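Local coordinates for pectate lyase II (Xanthomonas campestris pv. campestris, PDB 2QY1), which probably cleaves pectate, the polygalacturonate of plant cell walls, as a secreted lyase of polysaccharide lyase family 1, at residues Y182-T187 with D257-G262; K53-Q58 with F137-K142; I68-D73 with N121-P126; N244-I249 with T290-T295; A21-M26 with A84-R89. The protein carries 2 engineered substitutions. One frame throughout, in Å; residues are numbered along the deposited sequence.

Interaction 1: residues Y182-T187 with D257-G262; sequences YSDSDT and DSSEIG
Asp184 and Ser258 approach with their CA atoms 6.6 Å apart, where two irregular loops meet on the parallel beta-helix of this polysaccharide lyase. The loop 182-187 follows strand 176-180. The loop 257-262 links strands 245-255 and 263-267. Asp184 sits in a type I turn from Ser183 to Asp186, and its carboxylate carries the contact. OD2 accepts from Ser258 OG at 2.7 Å. The hydroxyl comes in on the syn side, 24° out of the carboxylate plane. The other oxygen, OD1, accepts from Ser259 N at 3.2 Å. This N-H meets OD1 from above the plane, 48° out of it. The two oxygens thus hold successive residues of the second loop. Asp184 CG stands anti to its carbonyl carbon (chi1 -67°), which sends the carboxylate across to Ser258. OD2 also forms a salt bridge with Arg212, and Ser258 OG has a further hydrogen bond with Arg234 NE. The turn has its own brace, an ST turn in which Ser183 OG accepts from Ser185 N. A phosphate ion, probably from crystallisation, lies by the Asp257 side chain. A water bridges the loops as well: it donates to Asp257 O at 3.1 Å and, weakly, to Asp184 OD1 at 3.0 Å.

Interaction 2: residues K53-Q58 with F137-K142; sequences KDVCAQ and FASLTK
The Cys56-Cys143 disulfide ties two surface loops of the beta-helix together, and Cys56 meets Thr141 right beside it. The contact is apolar: Cys56 SG lies 3.9 Å from the methyl Thr141 CG2. A second touch lies next to it. Val55 brings its CG1 branch up to Ser139 CB at 3.4 Å, tighter than usual for two carbons. The same methyl is 3.6 Å from Ser139 OG. A chi1 of 158° swings CG1 toward Ser139 and leaves Val55 CG2 farther back, 4.2 Å from Ser139 CB. Val55 also touches Phe151 of another loop.

Each loop has a local side-chain turn. Asp54 OD1 accepts from Cys56 N at 3.2 Å, an Asx turn that ends at the half-cystine. The donor comes from above the carboxylate, 73° out of its plane. Ser139 OG accepts from Thr141 N at 3.0 Å, with an N-H...O angle of 163°. Lys142 NZ bonds back to Leu140 O and pairs with Glu205. Ser139 offers mainly CB to Val55, while OG bonds its own backbone. The arrangement is a disulfide-linked loop pair, with an Asx turn on one side and an ST turn on the other.

Interaction 3: residues I68-D73 with N121-P126; sequences IKNKSD and NSSGEP
The flat carboxamide of Asn70 meets the loop 121-126 at its oxygen end, where Ser123 is the partner. Asn70 OD1 lies 3.0 Å from Ser123 OG, and the angle from Asn70 CG through Asn70 OD1 to Ser123 OG is about 131°. The amide nitrogen is farther back, with Asn70 ND2 at 4.1 Å from the same hydroxyl. Ser123 CB follows at 3.9 Å from Asn70 OD1. OD1 has a clear hydrogen bond outside the contact, from Asn93 N. That bond would hold the amide in place from the loop after strand 87-91.

These residues lie just after strands 65-69 and 116-119 of a parallel beta-helix, which have strand 87-91 between them. Asn70 follows strand 65-69 and has positive phi and psi, so the extended strand stops there. Its backbone still bonds to Val91 of the adjacent strand 87-91. The loop 121-126 begins with a type I turn from Asn121 to Gly124. Gly124 N donates to Asn121 O at 3.1 Å, and Asn121 N donates to Gly124 O at 2.8 Å. Ser123 OG stands between its own backbone N and carbonyl carbon (chi1 80°), which leaves it facing Asn70. Both touching residues are exposed to solvent.

Interaction 4: residues N244-I249 with T290-T295; sequences NYFENI and TNWIST
Phe246 and Trp292 meet ring to ring, and this pair carries the whole contact. The Trp292 atom CH2 sits over one face of the Phe246 ring, toward the rim. It is 3.5 Å from Phe246 CD1. The neighbouring corner Trp292 CZ3 is 3.7 Å from Phe246 CE1. The two planes are inclined at 47°, and the centroid of the Phe246 ring is 5.1 Å from that of the six-membered ring of Trp292. The pair is therefore neither a parallel stack nor a T-shape. The outer end of the indole touches the phenyl, while its five-membered ring stays farther off.

Phe246 lies on a strand of the parallel beta-helix, 245-255, and its side chain is buried. It stacks on Phe223 of the adjacent coil, an aromatic stack of the kind known inside such helices. It also touches Pro252 and Ile275. Trp292 comes from the irregular loop after strand 287-288. Its backbone has positive phi and psi, and its CG is anti to the carbonyl carbon (chi1 -62°), which carries the indole to Phe246. Pro252, Val253 and Leu266 pack against the indole. Farther along the loop, Ser294 OG bonds to Leu266 N, and Thr295 OG1 to Trp264 N.

Interaction 5: residues A21-M26 with A84-R89; sequences ATFEAM and ANFGIR
Thr22 OG1 accepts from Ala25 N at 3.0 Å with an N-H...O angle of 160°, and so N-caps helix 23-32, whose Phe23 and Met26 pack on Phe86. This helix covers the N-terminal end of the parallel beta-helix, as in other family 1 pectate lyases. Phe86 comes just before strand 87-91 of an early coil and is buried beneath it. The first helical turn is closed by Met26 N bonding to Thr22 O, also at 3.0 Å. Phe23 CA and CB lie over one face of the Phe86 ring, CA toward its rim. Phe23 CB is 3.7 Å from Phe86 CD2 and makes an off-centre CH-pi contact. The two rings are inclined at 39°. Phe23 CG is anti to the backbone N (chi1 165°), which brings Phe23 CD1 to Phe86 CB at 3.8 Å. On the opposite face of Phe86 lies Ala84 CB, again toward the rim. Tyr43 adds an edge-to-face contact, and Val66 of strand 65-69 touches Phe23, Met26 and Phe86 alike. Met26 supplies a Met-aromatic contact, in which SD approaches the ring obliquely. Its chain is extended as far as SD and then bends. SD is 4.1 Å from Phe86 CE1, and the methyl Met26 CE is 4.1 Å from Phe86 CZ.

How the interactions relate
From the N terminus, interaction 5 opens first and joins helix 23-32 to the chain just before strand 87-91. Interactions 2 and 3 both open inside its loop and close after it, so both cross it. Interaction 3 is nested within interaction 2. Two touches link this group: the side chains of Gln58 and Asn85 pack together, and Ile68 N probably bonds to Arg89 O at 2.8 Å, between neighbouring strands. Later in the chain, interaction 1 opens at 182-187. Interaction 4 opens before it closes at 257-262, so these two cross. They do not touch. Interactions 2, 3 and 5 tie early parts of the fold, and interactions 1 and 4 later ones.

Interaction 1: residues Y182-T187 with D257-G262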
# COMPACT_ATOMS: atom_id res chain seq x y z
N TYR A 182 -3.20 -12.62 -1.48
CA TYR A 182 -4.40 -12.64 -0.63
C TYR A 182 -4.58 -13.89 0.22
O TYR A 182 -5.30 -13.86 1.22
CB TYR A 182 -5.67 -12.38 -1.47
CG TYR A 182 -6.22 -13.60 -2.16
CD1 TYR A 182 -5.75 -13.99 -3.41
CD2 TYR A 182 -7.22 -14.37 -1.56
CE1 TYR A 182 -6.25 -15.12 -4.05
CE2 TYR A 182 -7.73 -15.50 -2.20
CZ TYR A 182 -7.24 -15.87 -3.44
OH TYR A 182 -7.74 -16.98 -4.08
N SER A 183 -3.94 -14.98 -0.19
CA SER A 183 -4.00 -16.26 0.52
C SER A 183 -2.81 -17.14 0.13
O SER A 183 -2.10 -16.84 -0.83
CB SER A 183 -5.31 -16.99 0.24
OG SER A 183 -5.26 -17.68 -0.99
N ASP A 184 -2.61 -18.22 0.88
CA ASP A 184 -1.52 -19.15 0.61
C ASP A 184 -1.71 -19.93 -0.70
O ASP A 184 -0.80 -20.63 -1.15
CB ASP A 184 -1.32 -20.10 1.80
CG ASP A 184 -0.82 -19.38 3.04
OD1 ASP A 184 -0.80 -20.01 4.12
OD2 ASP A 184 -0.45 -18.18 2.96
N SER A 185 -2.90 -19.82 -1.30
CA SER A 185 -3.18 -20.44 -2.59
C SER A 185 -2.99 -19.47 -3.77
O SER A 185 -3.15 -19.85 -4.93
CB SER A 185 -4.59 -21.04 -2.61
OG SER A 185 -5.58 -20.02 -2.60
N ASP A 186 -2.65 -18.21 -3.46
CA ASP A 186 -2.44 -17.17 -4.47
C ASP A 186 -1.07 -17.31 -5.13
O ASP A 186 -0.23 -16.41 -5.06
CB ASP A 186 -2.61 -15.78 -3.83
CG ASP A 186 -2.71 -14.65 -4.86
OD1 ASP A 186 -2.80 -14.93 -6.08
OD2 ASP A 186 -2.71 -13.47 -4.44
N THR A 187 -0.85 -18.45 -5.80
CA THR A 187 0.44 -18.78 -6.41
C THR A 187 0.83 -17.89 -7.59
O THR A 187 2.01 -17.77 -7.91
CB THR A 187 0.49 -20.26 -6.85
OG1 THR A 187 -0.57 -20.53 -7.77
CG2 THR A 187 0.36 -21.18 -5.64
N ASP A 257 2.17 -17.30 10.23
CA ASP A 257 0.76 -17.60 9.90
C ASP A 257 0.48 -18.15 8.49
O ASP A 257 -0.68 -18.34 8.12
CB ASP A 257 -0.16 -16.42 10.23
CG ASP A 257 -0.21 -16.13 11.72
OD1 ASP A 257 -0.42 -17.08 12.51
OD2 ASP A 257 -0.04 -14.96 12.11
N SER A 258 1.54 -18.41 7.73
CA SER A 258 1.43 -19.13 6.47
C SER A 258 1.96 -20.56 6.60
O SER A 258 2.70 -20.87 7.53
CB SER A 258 2.17 -18.40 5.34
OG SER A 258 1.35 -17.39 4.77
N SER A 259 1.56 -21.42 5.66
CA SER A 259 2.02 -22.81 5.63
C SER A 259 3.53 -22.92 5.41
O SER A 259 4.16 -23.88 5.85
CB SER A 259 1.27 -23.59 4.54
OG SER A 259 1.42 -22.97 3.28
N GLU A 260 4.10 -21.92 4.74
CA GLU A 260 5.54 -21.86 4.49
C GLU A 260 6.08 -20.45 4.74
O GLU A 260 5.41 -19.46 4.46
CB GLU A 260 5.85 -22.29 3.05
CG GLU A 260 5.71 -23.79 2.81
CD GLU A 260 5.66 -24.14 1.34
OE1 GLU A 260 4.98 -23.44 0.57
OE2 GLU A 260 6.31 -25.14 0.96
N ILE A 261 7.30 -20.38 5.27
CA ILE A 261 7.89 -19.09 5.64
C ILE A 261 8.40 -18.27 4.44
O ILE A 261 8.57 -18.80 3.34
CB ILE A 261 9.01 -19.23 6.72
CG1 ILE A 261 10.22 -19.99 6.16
CG2 ILE A 261 8.47 -19.87 8.00
CD1 ILE A 261 11.52 -19.68 6.89
N GLY A 262 8.62 -16.98 4.68
CA GLY A 262 9.28 -16.10 3.71
C GLY A 262 10.62 -15.66 4.26
O GLY A 262 10.94 -15.91 5.42
O HOH W 1 -2.27 -17.79 5.55

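Interaction 2: residues K53-Q58 with F137-K142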
# COMPACT_ATOMS: atom_id res chain seq x y z
N LYS A 53 -19.84 10.93 12.47
CA LYS A 53 -19.95 11.12 13.92
C LYS A 53 -19.74 9.82 14.70
O LYS A 53 -19.53 9.84 15.91
CB LYS A 53 -21.30 11.74 14.28
CG LYS A 53 -21.40 13.25 14.04
CD LYS A 53 -21.78 13.57 12.60
CE LYS A 53 -22.15 15.04 12.44
NZ LYS A 53 -20.99 15.96 12.60
N ASP A 54 -19.80 8.70 13.98
CA ASP A 54 -19.60 7.38 14.57
C ASP A 54 -18.76 6.54 13.62
O ASP A 54 -19.22 6.17 12.54
CB ASP A 54 -20.95 6.72 14.85
CG ASP A 54 -20.82 5.39 15.58
OD1 ASP A 54 -19.73 5.07 16.10
OD2 ASP A 54 -21.84 4.66 15.65
N VAL A 55 -17.53 6.26 14.03
CA VAL A 55 -16.59 5.42 13.27
C VAL A 55 -17.20 4.04 12.97
O VAL A 55 -16.93 3.44 11.93
CB VAL A 55 -15.24 5.30 14.03
CG1 VAL A 55 -14.46 4.08 13.60
CG2 VAL A 55 -14.40 6.56 13.83
N CYS A 56 -18.06 3.58 13.88
CA CYS A 56 -18.65 2.25 13.78
C CYS A 56 -19.91 2.16 12.91
O CYS A 56 -20.50 1.08 12.77
CB CYS A 56 -18.88 1.68 15.18
SG CYS A 56 -17.31 1.23 15.95
N ALA A 57 -20.29 3.28 12.31
CA ALA A 57 -21.38 3.30 11.33
C ALA A 57 -20.92 2.78 9.97
O ALA A 57 -21.74 2.32 9.17
CB ALA A 57 -21.94 4.71 11.19
N GLN A 58 -19.62 2.84 9.73
CA GLN A 58 -19.06 2.64 8.39
C GLN A 58 -19.15 1.20 7.87
O GLN A 58 -19.56 0.98 6.73
CB GLN A 58 -17.62 3.16 8.31
CG GLN A 58 -17.45 4.63 8.70
CD GLN A 58 -18.40 5.55 7.96
OE1 GLN A 58 -19.57 5.71 8.35
NE2 GLN A 58 -17.92 6.16 6.88
N PHE A 137 -6.23 6.69 5.96
CA PHE A 137 -6.51 6.54 7.39
C PHE A 137 -7.91 6.00 7.69
O PHE A 137 -8.83 6.13 6.89
CB PHE A 137 -6.28 7.87 8.13
CG PHE A 137 -7.30 8.93 7.84
CD1 PHE A 137 -7.15 9.78 6.75
CD2 PHE A 137 -8.42 9.08 8.67
CE1 PHE A 137 -8.10 10.77 6.49
CE2 PHE A 137 -9.38 10.05 8.40
CZ PHE A 137 -9.21 10.90 7.31
N ALA A 138 -8.05 5.39 8.86
CA ALA A 138 -9.34 4.91 9.33
C ALA A 138 -9.40 5.02 10.85
O ALA A 138 -9.20 6.11 11.40
CB ALA A 138 -9.58 3.47 8.88
N SER A 139 -9.64 3.90 11.51
CA SER A 139 -9.65 3.82 12.96
C SER A 139 -9.22 2.43 13.41
O SER A 139 -9.44 1.44 12.71
CB SER A 139 -11.05 4.12 13.51
OG SER A 139 -11.14 3.85 14.89
N LEU A 140 -8.59 2.38 14.58
CA LEU A 140 -8.15 1.13 15.20
C LEU A 140 -9.26 0.48 16.03
O LEU A 140 -9.11 -0.63 16.53
CB LEU A 140 -6.91 1.40 16.08
CG LEU A 140 -5.49 1.10 15.57
CD1 LEU A 140 -5.39 0.93 14.07
CD2 LEU A 140 -4.49 2.13 16.08
N THR A 141 -10.38 1.20 16.16
CA THR A 141 -11.52 0.71 16.93
C THR A 141 -12.08 -0.58 16.32
O THR A 141 -12.23 -0.69 15.09
CB THR A 141 -12.63 1.80 17.05
OG1 THR A 141 -12.13 2.89 17.83
CG2 THR A 141 -13.88 1.24 17.71
N LYS A 142 -12.36 -1.55 17.18
CA LYS A 142 -12.98 -2.80 16.75
C LYS A 142 -14.46 -2.77 17.10
O LYS A 142 -14.87 -2.99 18.25
CB LYS A 142 -12.26 -4.00 17.36
CG LYS A 142 -10.92 -4.28 16.68
CD LYS A 142 -9.90 -4.88 17.62
CE LYS A 142 -8.51 -4.89 16.97
NZ LYS A 142 -8.02 -3.53 16.55

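Interaction 3: residues I68-D73 with N121-P126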
# COMPACT_ATOMS: atom_id res chain seq x y z
N ILE A 68 -11.19 1.11 -11.98
CA ILE A 68 -10.50 1.12 -13.27
C ILE A 68 -10.33 -0.34 -13.69
O ILE A 68 -9.49 -1.05 -13.14
CB ILE A 68 -9.12 1.82 -13.21
CG1 ILE A 68 -9.26 3.28 -12.77
CG2 ILE A 68 -8.41 1.73 -14.57
CD1 ILE A 68 -7.92 3.93 -12.39
N LYS A 69 -11.15 -0.77 -14.64
CA LYS A 69 -11.16 -2.18 -15.04
C LYS A 69 -10.86 -2.33 -16.53
O LYS A 69 -11.56 -1.78 -17.38
CB LYS A 69 -12.52 -2.80 -14.70
CG LYS A 69 -12.64 -4.28 -15.03
CD LYS A 69 -13.73 -4.91 -14.17
CE LYS A 69 -14.16 -6.26 -14.69
NZ LYS A 69 -15.37 -6.74 -13.97
N ASN A 70 -9.80 -3.09 -16.82
CA ASN A 70 -9.37 -3.34 -18.21
C ASN A 70 -9.12 -2.06 -19.01
O ASN A 70 -9.40 -2.00 -20.21
CB ASN A 70 -10.35 -4.27 -18.94
CG ASN A 70 -9.96 -5.73 -18.84
OD1 ASN A 70 -9.85 -6.29 -17.75
ND2 ASN A 70 -9.74 -6.36 -19.99
N LYS A 71 -8.60 -1.05 -18.33
CA LYS A 71 -8.23 0.21 -18.98
C LYS A 71 -6.85 0.65 -18.51
O LYS A 71 -6.45 0.38 -17.38
CB LYS A 71 -9.30 1.29 -18.73
CG LYS A 71 -10.67 0.92 -19.29
CD LYS A 71 -11.61 2.09 -19.44
CE LYS A 71 -12.96 1.59 -19.95
NZ LYS A 71 -13.94 2.68 -20.15
N SER A 72 -6.12 1.32 -19.41
CA SER A 72 -4.72 1.63 -19.20
C SER A 72 -4.41 3.10 -19.41
O SER A 72 -5.22 3.83 -19.99
CB SER A 72 -3.85 0.79 -20.14
OG SER A 72 -3.99 -0.59 -19.88
N ASP A 73 -3.23 3.52 -18.96
CA ASP A 73 -2.73 4.88 -19.15
C ASP A 73 -3.61 5.90 -18.43
O ASP A 73 -4.13 6.84 -19.04
CB ASP A 73 -2.60 5.22 -20.65
CG ASP A 73 -1.93 4.11 -21.45
OD1 ASP A 73 -2.47 3.75 -22.52
OD2 ASP A 73 -0.89 3.59 -21.01
N ASN A 121 -7.13 -10.85 -12.37
CA ASN A 121 -8.23 -11.80 -12.51
C ASN A 121 -8.02 -12.64 -13.77
O ASN A 121 -6.93 -12.63 -14.35
CB ASN A 121 -9.61 -11.11 -12.47
CG ASN A 121 -9.79 -10.05 -13.56
OD1 ASN A 121 -10.62 -9.15 -13.42
ND2 ASN A 121 -9.03 -10.15 -14.64
N SER A 122 -9.05 -13.37 -14.20
CA SER A 122 -8.95 -14.24 -15.37
C SER A 122 -8.66 -13.49 -16.67
O SER A 122 -8.19 -14.08 -17.64
CB SER A 122 -10.20 -15.12 -15.51
OG SER A 122 -11.37 -14.33 -15.62
N SER A 123 -8.95 -12.18 -16.68
CA SER A 123 -8.75 -11.35 -17.87
C SER A 123 -7.33 -10.77 -17.97
O SER A 123 -6.93 -10.30 -19.04
CB SER A 123 -9.78 -10.22 -17.91
OG SER A 123 -9.41 -9.16 -17.06
N GLY A 124 -6.60 -10.79 -16.86
CA GLY A 124 -5.24 -10.25 -16.83
C GLY A 124 -4.83 -9.74 -15.46
O GLY A 124 -5.63 -9.75 -14.52
N GLU A 125 -3.58 -9.28 -15.36
CA GLU A 125 -3.03 -8.78 -14.10
C GLU A 125 -2.47 -7.37 -14.30
O GLU A 125 -1.68 -7.16 -15.22
CB GLU A 125 -1.93 -9.70 -13.58
CG GLU A 125 -2.33 -11.15 -13.35
CD GLU A 125 -2.18 -12.02 -14.58
OE1 GLU A 125 -1.17 -11.86 -15.30
OE2 GLU A 125 -3.06 -12.87 -14.82
N PRO A 126 -2.88 -6.41 -13.45
CA PRO A 126 -2.32 -5.06 -13.53
C PRO A 126 -0.79 -5.01 -13.40
O PRO A 126 -0.20 -5.80 -12.67
CB PRO A 126 -2.99 -4.33 -12.36
CG PRO A 126 -4.28 -5.07 -12.16
CD PRO A 126 -3.91 -6.50 -12.40

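Interaction 4: residues N244-I249 with T290-T295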
# COMPACT_ATOMS: atom_id res chain seq x y z
N ASN A 244 15.60 1.29 6.41
CA ASN A 244 14.36 1.75 7.02
C ASN A 244 14.65 2.32 8.41
O ASN A 244 15.75 2.16 8.94
CB ASN A 244 13.34 0.60 7.10
CG ASN A 244 13.04 -0.03 5.75
OD1 ASN A 244 13.59 -1.07 5.40
ND2 ASN A 244 12.16 0.60 4.99
N TYR A 245 13.65 2.99 8.98
CA TYR A 245 13.74 3.53 10.33
C TYR A 245 12.64 2.89 11.16
O TYR A 245 11.46 3.17 10.95
CB TYR A 245 13.58 5.06 10.29
CG TYR A 245 13.99 5.81 11.55
CD1 TYR A 245 15.12 6.62 11.55
CD2 TYR A 245 13.22 5.74 12.71
CE1 TYR A 245 15.49 7.32 12.69
CE2 TYR A 245 13.59 6.44 13.86
CZ TYR A 245 14.73 7.23 13.84
OH TYR A 245 15.10 7.92 14.97
N PHE A 246 13.03 2.02 12.10
CA PHE A 246 12.08 1.31 12.96
C PHE A 246 12.12 1.86 14.39
O PHE A 246 13.20 2.01 14.97
CB PHE A 246 12.40 -0.18 13.02
CG PHE A 246 12.30 -0.90 11.70
CD1 PHE A 246 13.44 -1.14 10.93
CD2 PHE A 246 11.07 -1.37 11.23
CE1 PHE A 246 13.35 -1.81 9.72
CE2 PHE A 246 10.97 -2.04 10.02
CZ PHE A 246 12.12 -2.26 9.26
N GLU A 247 10.94 2.15 14.95
CA GLU A 247 10.82 2.44 16.39
C GLU A 247 9.40 2.16 16.87
O GLU A 247 8.45 2.21 16.08
CB GLU A 247 11.24 3.88 16.72
CG GLU A 247 10.41 4.98 16.05
CD GLU A 247 10.84 6.37 16.47
OE1 GLU A 247 11.68 6.50 17.38
OE2 GLU A 247 10.33 7.35 15.89
N ASN A 248 9.26 1.86 18.17
CA ASN A 248 7.97 1.53 18.77
C ASN A 248 7.18 0.55 17.91
O ASN A 248 6.06 0.83 17.47
CB ASN A 248 7.16 2.80 19.07
CG ASN A 248 7.93 3.80 19.92
OD1 ASN A 248 8.11 4.96 19.53
ND2 ASN A 248 8.39 3.36 21.08
N ILE A 249 7.78 -0.61 17.65
CA ILE A 249 7.22 -1.59 16.73
C ILE A 249 7.38 -3.00 17.28
O ILE A 249 8.45 -3.38 17.76
CB ILE A 249 7.82 -1.45 15.28
CG1 ILE A 249 7.29 -2.55 14.35
CG2 ILE A 249 9.35 -1.44 15.31
CD1 ILE A 249 7.40 -2.22 12.85
N THR A 290 15.07 -11.17 15.32
CA THR A 290 15.42 -10.56 16.61
C THR A 290 16.82 -9.93 16.60
O THR A 290 17.05 -8.91 17.26
CB THR A 290 15.29 -11.59 17.76
OG1 THR A 290 13.98 -12.18 17.73
CG2 THR A 290 15.50 -10.94 19.12
N ASN A 291 17.73 -10.53 15.85
CA ASN A 291 19.11 -10.04 15.77
C ASN A 291 19.43 -9.34 14.45
O ASN A 291 20.58 -8.97 14.20
CB ASN A 291 20.09 -11.17 16.05
CG ASN A 291 19.99 -11.69 17.46
OD1 ASN A 291 20.35 -10.99 18.41
ND2 ASN A 291 19.48 -12.90 17.62
N TRP A 292 18.40 -9.17 13.62
CA TRP A 292 18.50 -8.45 12.34
C TRP A 292 19.47 -9.11 11.35
O TRP A 292 20.19 -8.42 10.62
CB TRP A 292 18.82 -6.97 12.57
CG TRP A 292 17.74 -6.28 13.34
CD1 TRP A 292 17.62 -6.18 14.70
CD2 TRP A 292 16.59 -5.63 12.79
NE1 TRP A 292 16.48 -5.50 15.03
CE2 TRP A 292 15.82 -5.15 13.88
CE3 TRP A 292 16.13 -5.39 11.48
CZ2 TRP A 292 14.63 -4.44 13.70
CZ3 TRP A 292 14.94 -4.70 11.31
CH2 TRP A 292 14.21 -4.23 12.41
N ILE A 293 19.45 -10.44 11.33
CA ILE A 293 20.29 -11.22 10.43
C ILE A 293 19.49 -11.68 9.20
O ILE A 293 18.35 -12.12 9.33
CB ILE A 293 21.00 -12.40 11.18
CG1 ILE A 293 22.31 -12.80 10.49
CG2 ILE A 293 20.04 -13.58 11.45
CD1 ILE A 293 22.18 -13.83 9.36
N SER A 294 20.10 -11.57 8.02
CA SER A 294 19.46 -11.96 6.76
C SER A 294 19.23 -13.47 6.66
O SER A 294 20.10 -14.27 7.01
CB SER A 294 20.31 -11.49 5.58
OG SER A 294 20.44 -10.08 5.57
N THR A 295 18.06 -13.86 6.17
CA THR A 295 17.72 -15.28 6.03
C THR A 295 17.89 -15.78 4.59
O THR A 295 18.01 -16.99 4.37
CB THR A 295 16.31 -15.60 6.55
OG1 THR A 295 15.35 -14.72 5.95
CG2 THR A 295 16.25 -15.45 8.07

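Interaction 5: residues A21-M26 with A84-R89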
# COMPACT_ATOMS: atom_id res chain seq x y z
N ALA A 21 -15.37 16.29 -9.53
CA ALA A 21 -15.65 16.76 -8.18
C ALA A 21 -16.18 15.67 -7.26
O ALA A 21 -16.21 15.84 -6.04
CB ALA A 21 -16.62 17.94 -8.22
N THR A 22 -16.60 14.56 -7.85
CA THR A 22 -17.24 13.49 -7.08
C THR A 22 -16.79 12.10 -7.50
O THR A 22 -16.26 11.88 -8.60
CB THR A 22 -18.79 13.53 -7.22
OG1 THR A 22 -19.16 13.28 -8.58
CG2 THR A 22 -19.38 14.86 -6.75
N PHE A 23 -17.04 11.16 -6.59
CA PHE A 23 -16.99 9.73 -6.81
C PHE A 23 -17.64 9.33 -8.16
O PHE A 23 -17.02 8.65 -8.98
CB PHE A 23 -17.69 9.07 -5.60
CG PHE A 23 -18.06 7.63 -5.79
CD1 PHE A 23 -17.09 6.67 -6.03
CD2 PHE A 23 -19.39 7.23 -5.67
CE1 PHE A 23 -17.44 5.33 -6.18
CE2 PHE A 23 -19.75 5.90 -5.82
CZ PHE A 23 -18.77 4.95 -6.08
N GLU A 24 -18.87 9.79 -8.38
CA GLU A 24 -19.63 9.43 -9.59
C GLU A 24 -19.05 10.04 -10.87
O GLU A 24 -19.02 9.38 -11.92
CB GLU A 24 -21.11 9.82 -9.43
CG GLU A 24 -21.86 9.01 -8.36
CD GLU A 24 -21.72 9.60 -6.96
OE1 GLU A 24 -21.02 10.62 -6.79
OE2 GLU A 24 -22.33 9.03 -6.02
N ALA A 25 -18.60 11.29 -10.79
CA ALA A 25 -17.97 11.96 -11.92
C ALA A 25 -16.68 11.26 -12.34
O ALA A 25 -16.40 11.14 -13.54
CB ALA A 25 -17.71 13.43 -11.60
N MET A 26 -15.91 10.79 -11.37
CA MET A 26 -14.67 10.06 -11.65
C MET A 26 -14.97 8.77 -12.39
O MET A 26 -14.34 8.47 -13.41
CB MET A 26 -13.88 9.78 -10.37
CG MET A 26 -12.51 9.15 -10.61
SD MET A 26 -11.56 8.86 -9.11
CE MET A 26 -11.13 10.53 -8.63
N ALA A 84 -11.28 12.26 -0.08
CA ALA A 84 -12.22 11.27 -0.59
C ALA A 84 -12.71 10.34 0.51
O ALA A 84 -11.92 9.88 1.34
CB ALA A 84 -11.57 10.45 -1.70
N ASN A 85 -14.01 10.07 0.51
CA ASN A 85 -14.61 9.01 1.31
C ASN A 85 -15.01 7.84 0.40
O ASN A 85 -16.05 7.21 0.58
CB ASN A 85 -15.82 9.55 2.09
CG ASN A 85 -16.32 8.58 3.16
OD1 ASN A 85 -15.55 8.09 3.99
ND2 ASN A 85 -17.61 8.31 3.13
N PHE A 86 -14.16 7.59 -0.59
CA PHE A 86 -14.31 6.45 -1.49
C PHE A 86 -12.94 5.85 -1.79
O PHE A 86 -11.93 6.56 -1.75
CB PHE A 86 -15.04 6.85 -2.79
CG PHE A 86 -14.35 7.93 -3.58
CD1 PHE A 86 -13.34 7.61 -4.49
CD2 PHE A 86 -14.71 9.27 -3.42
CE1 PHE A 86 -12.71 8.61 -5.23
CE2 PHE A 86 -14.08 10.27 -4.16
CZ PHE A 86 -13.08 9.94 -5.06
N GLY A 87 -12.92 4.55 -2.08
CA GLY A 87 -11.70 3.85 -2.44
C GLY A 87 -11.52 3.72 -3.94
O GLY A 87 -12.39 4.11 -4.71
N ILE A 88 -10.38 3.16 -4.34
CA ILE A 88 -10.04 2.98 -5.75
C ILE A 88 -9.60 1.55 -5.99
O ILE A 88 -8.85 0.98 -5.19
CB ILE A 88 -8.93 3.96 -6.22
CG1 ILE A 88 -9.37 5.42 -6.05
CG2 ILE A 88 -8.56 3.70 -7.69
CD1 ILE A 88 -8.21 6.41 -6.07
N ARG A 89 -10.06 0.98 -7.10
CA ARG A 89 -9.74 -0.39 -7.46
C ARG A 89 -9.21 -0.44 -8.89
O ARG A 89 -9.83 0.10 -9.81
CB ARG A 89 -11.00 -1.22 -7.33
CG ARG A 89 -10.79 -2.69 -7.18
CD ARG A 89 -12.16 -3.34 -7.06
NE ARG A 89 -12.09 -4.78 -7.22
CZ ARG A 89 -13.10 -5.53 -7.66
NH1 ARG A 89 -12.94 -6.84 -7.77
NH2 ARG A 89 -14.26 -4.98 -7.99